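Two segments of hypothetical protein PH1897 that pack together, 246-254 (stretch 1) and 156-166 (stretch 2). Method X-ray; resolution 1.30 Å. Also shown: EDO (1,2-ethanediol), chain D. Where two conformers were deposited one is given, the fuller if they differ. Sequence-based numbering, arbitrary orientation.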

# COMPACT_ATOMS: atom_id res chain seq x y z
N GLU A 246 2.38 -22.26 10.74
CA GLU A 246 3.11 -22.79 11.89
C GLU A 246 4.52 -22.24 11.96
O GLU A 246 5.04 -21.97 13.04
CB GLU A 246 3.12 -24.32 11.84
CG GLU A 246 1.78 -24.93 12.24
CD GLU A 246 1.78 -26.44 12.24
OE1 GLU A 246 2.78 -27.03 12.70
OE2 GLU A 246 0.78 -27.03 11.78
N THR A 247 5.15 -22.05 10.80
CA THR A 247 6.50 -21.49 10.76
C THR A 247 6.47 -20.06 11.29
O THR A 247 7.37 -19.64 12.01
CB THR A 247 7.06 -21.49 9.33
OG1 THR A 247 7.26 -22.84 8.90
CG2 THR A 247 8.39 -20.74 9.27
N ILE A 248 5.43 -19.32 10.93
CA ILE A 248 5.30 -17.94 11.40
C ILE A 248 5.16 -17.93 12.92
O ILE A 248 5.81 -17.15 13.61
CB ILE A 248 4.09 -17.24 10.75
CG1 ILE A 248 4.36 -17.03 9.26
CG2 ILE A 248 3.81 -15.91 11.44
CD1 ILE A 248 3.16 -16.54 8.47
N LEU A 249 4.31 -18.81 13.45
CA LEU A 249 4.11 -18.87 14.89
C LEU A 249 5.42 -19.19 15.61
O LEU A 249 5.72 -18.60 16.65
CB LEU A 249 3.05 -19.93 15.24
CG LEU A 249 1.61 -19.59 14.83
CD1 LEU A 249 0.71 -20.78 15.13
CD2 LEU A 249 1.15 -18.35 15.58
N ARG A 250 6.20 -20.11 15.05
CA ARG A 250 7.47 -20.49 15.66
C ARG A 250 8.50 -19.36 15.57
O ARG A 250 9.47 -19.34 16.34
CB ARG A 250 8.05 -21.73 14.98
CG ARG A 250 7.31 -23.02 15.27
CD ARG A 250 8.15 -24.26 14.95
NE ARG A 250 8.63 -24.28 13.57
CZ ARG A 250 7.87 -24.54 12.51
NH1 ARG A 250 6.58 -24.81 12.67
NH2 ARG A 250 8.40 -24.55 11.30
N SER A 251 8.29 -18.43 14.65
CA SER A 251 9.22 -17.33 14.45
C SER A 251 8.84 -16.02 15.14
O SER A 251 9.55 -15.03 15.01
CB SER A 251 9.39 -17.07 12.96
OG SER A 251 9.82 -18.24 12.28
N ILE A 252 7.73 -16.02 15.87
CA ILE A 252 7.30 -14.81 16.56
C ILE A 252 8.28 -14.40 17.64
O ILE A 252 8.72 -15.23 18.45
CB ILE A 252 5.89 -14.99 17.17
CG1 ILE A 252 4.85 -15.11 16.05
CG2 ILE A 252 5.56 -13.80 18.08
CD1 ILE A 252 3.42 -15.25 16.53
N GLU A 253 8.64 -13.13 17.64
CA GLU A 253 9.58 -12.57 18.61
C GLU A 253 8.90 -11.47 19.41
O GLU A 253 7.81 -11.02 19.06
CB GLU A 253 10.81 -12.01 17.89
CG GLU A 253 11.64 -13.06 17.16
CD GLU A 253 12.74 -12.45 16.31
OE1 GLU A 253 12.42 -11.85 15.26
OE2 GLU A 253 13.92 -12.56 16.69
N LYS A 254 9.56 -11.02 20.48
CA LYS A 254 9.00 -9.96 21.31
C LYS A 254 9.38 -8.60 20.73
O LYS A 254 10.22 -8.57 19.81
CB LYS A 254 9.53 -10.07 22.74
CG LYS A 254 8.86 -9.12 23.72
CD LYS A 254 9.53 -9.15 25.09
CE LYS A 254 10.95 -8.60 25.02
NZ LYS A 254 11.59 -8.57 26.36
OXT LYS A 254 8.83 -7.58 21.21
C1 EDO D . 12.40 -4.87 12.76
O1 EDO D . 12.73 -6.14 13.31
C2 EDO D . 11.01 -4.47 13.26
O2 EDO D . 10.06 -5.46 12.83
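Stretch 2 156-166: KGKGTKIIDKV

The most distinctive feature of this contact is the way the C-terminal tail of the chain meets the start of a helix: the carboxylate oxygen OE1 of E253 lies at the first turn of the stretch 2 helix and accepts a hydrogen bond from the backbone amide of K161 (K161 N to E253 OE1, 3.0 Å, nearly linear at 170°). The amide of T160 is also near, with its N 3.2 Å from E253 OE1, but its angle is too poor for a hydrogen bond. Amides at this end of a helix lack partners from a preceding turn, which makes a carboxylate a natural acceptor there.

Stretch 2 approaches as an extended segment, K158 having phi/psi of -74/137, passes through G159 at the N-cap position and enters the helix at T160. Stretch 1 runs the other way, from helix (246-250) into an extended tail, with I252 at -65/132 and E253 at -120/169. The two stretches are antiparallel in register: K254 faces G157 (CA to CA, 5.3 Å), E253 faces K158 (5.9 Å between CA atoms) and S251 faces K161 (5.3 Å between CA atoms).

At the tail, K158 N donates to the terminal carboxylate of K254 (K254 O, 2.9 Å). G157 lies close beside that group, its CA 3.5 Å from K254 OXT; a CB modelled there would stand 2.1 Å from the same OXT, so the close approach depends on glycine. Water 1 joins the backbones by donating to K158 O (2.6 Å) and E253 O (2.8 Å). Water 4 bridges the two stretches, donating to S251 O (2.9 Å) and E253 OE1 (2.7 Å) and accepting from I162 N (3.0 Å).

Further along, S251 points toward stretch 2 and packs closely against the helix, its CB 3.9 Å from K161 CB and 3.8 Å from I162 CG1. Its hydroxyl is turned back to the preceding helix, where S251 OG donates to T247 O at 2.8 Å. I162 leaves its backbone sideways, but the end of its side chain comes nearer to stretch 1: its CD1 is 4.1 Å from I248 CG2 and 4.3 Å from I252 CG1, forming a small apolar cluster. Beyond it, the aliphatic part of K165 rests on T247 and S251, with K165 CD 3.9 Å from T247 CG2 and K165 CE 3.7 Å from S251 OG. In all, 556 Å² of surface is buried, counting both sides.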

# COMPACT_ATOMS: atom_id res chain seq x y z
N LYS A 156 4.98 -4.78 16.85
CA LYS A 156 5.51 -3.68 17.65
C LYS A 156 6.94 -4.02 18.05
O LYS A 156 7.69 -3.16 18.52
CB LYS A 156 4.66 -3.49 18.92
CG LYS A 156 3.21 -3.10 18.67
CD LYS A 156 3.02 -1.59 18.60
CE LYS A 156 3.78 -0.97 17.43
NZ LYS A 156 3.62 0.51 17.42
N GLY A 157 7.31 -5.28 17.86
CA GLY A 157 8.64 -5.71 18.24
C GLY A 157 9.53 -6.13 17.09
O GLY A 157 9.36 -5.69 15.96
N LYS A 158 10.50 -6.99 17.39
CA LYS A 158 11.44 -7.47 16.39
C LYS A 158 10.77 -8.47 15.45
O LYS A 158 10.01 -9.33 15.89
CB LYS A 158 12.66 -8.10 17.07
CG LYS A 158 13.69 -8.65 16.09
CD LYS A 158 15.01 -8.96 16.77
CE LYS A 158 15.73 -7.68 17.18
NZ LYS A 158 17.08 -7.95 17.75
N GLY A 159 11.06 -8.33 14.17
CA GLY A 159 10.46 -9.23 13.19
C GLY A 159 11.49 -9.91 12.31
O GLY A 159 11.15 -10.45 11.27
N THR A 160 12.74 -9.89 12.75
CA THR A 160 13.83 -10.49 11.99
C THR A 160 13.57 -11.94 11.57
O THR A 160 13.73 -12.30 10.40
CB THR A 160 15.14 -10.46 12.80
OG1 THR A 160 15.43 -9.10 13.18
CG2 THR A 160 16.30 -11.01 11.98
N LYS A 161 13.15 -12.77 12.52
CA LYS A 161 12.90 -14.18 12.23
C LYS A 161 11.80 -14.38 11.19
O LYS A 161 11.93 -15.22 10.31
CB LYS A 161 12.57 -14.94 13.52
CG LYS A 161 13.75 -15.05 14.47
CD LYS A 161 13.37 -15.82 15.73
CE LYS A 161 14.55 -15.91 16.69
NZ LYS A 161 14.18 -16.65 17.93
N ILE A 162 10.71 -13.62 11.30
CA ILE A 162 9.63 -13.75 10.33
C ILE A 162 10.06 -13.22 8.96
O ILE A 162 9.79 -13.84 7.93
CB ILE A 162 8.35 -13.00 10.81
CG1 ILE A 162 7.72 -13.78 11.97
CG2 ILE A 162 7.36 -12.85 9.66
CD1 ILE A 162 6.50 -13.10 12.57
N ILE A 163 10.74 -12.08 8.94
CA ILE A 163 11.18 -11.49 7.68
C ILE A 163 12.11 -12.43 6.92
O ILE A 163 12.12 -12.45 5.69
CB ILE A 163 11.88 -10.13 7.93
CG1 ILE A 163 10.85 -9.13 8.48
CG2 ILE A 163 12.48 -9.60 6.63
CD1 ILE A 163 11.45 -7.83 8.97
N ASP A 164 12.89 -13.23 7.65
CA ASP A 164 13.81 -14.17 7.03
C ASP A 164 13.07 -15.24 6.22
O ASP A 164 13.60 -15.76 5.24
CB ASP A 164 14.66 -14.86 8.10
CG ASP A 164 15.41 -16.07 7.57
OD1 ASP A 164 16.32 -15.88 6.73
OD2 ASP A 164 15.08 -17.20 7.98
N LYS A 165 11.85 -15.54 6.63
CA LYS A 165 11.04 -16.56 5.98
C LYS A 165 10.27 -16.08 4.76
O LYS A 165 9.65 -16.88 4.06
CB LYS A 165 10.02 -17.14 6.97
CG LYS A 165 10.60 -17.54 8.32
CD LYS A 165 11.56 -18.70 8.19
CE LYS A 165 12.13 -19.10 9.54
NZ LYS A 165 13.07 -20.25 9.44
N VAL A 166 10.30 -14.78 4.48
CA VAL A 166 9.53 -14.25 3.36
C VAL A 166 10.35 -13.51 2.31
O VAL A 166 11.45 -13.03 2.57
CB VAL A 166 8.41 -13.31 3.88
CG1 VAL A 166 7.63 -13.99 4.99
CG2 VAL A 166 9.01 -12.00 4.38
O HOH W 1 7.59 -9.17 16.95
O HOH W 2 7.80 -11.52 15.37
O HOH W 3 11.07 -17.03 17.97
O HOH W 4 10.08 -12.34 13.98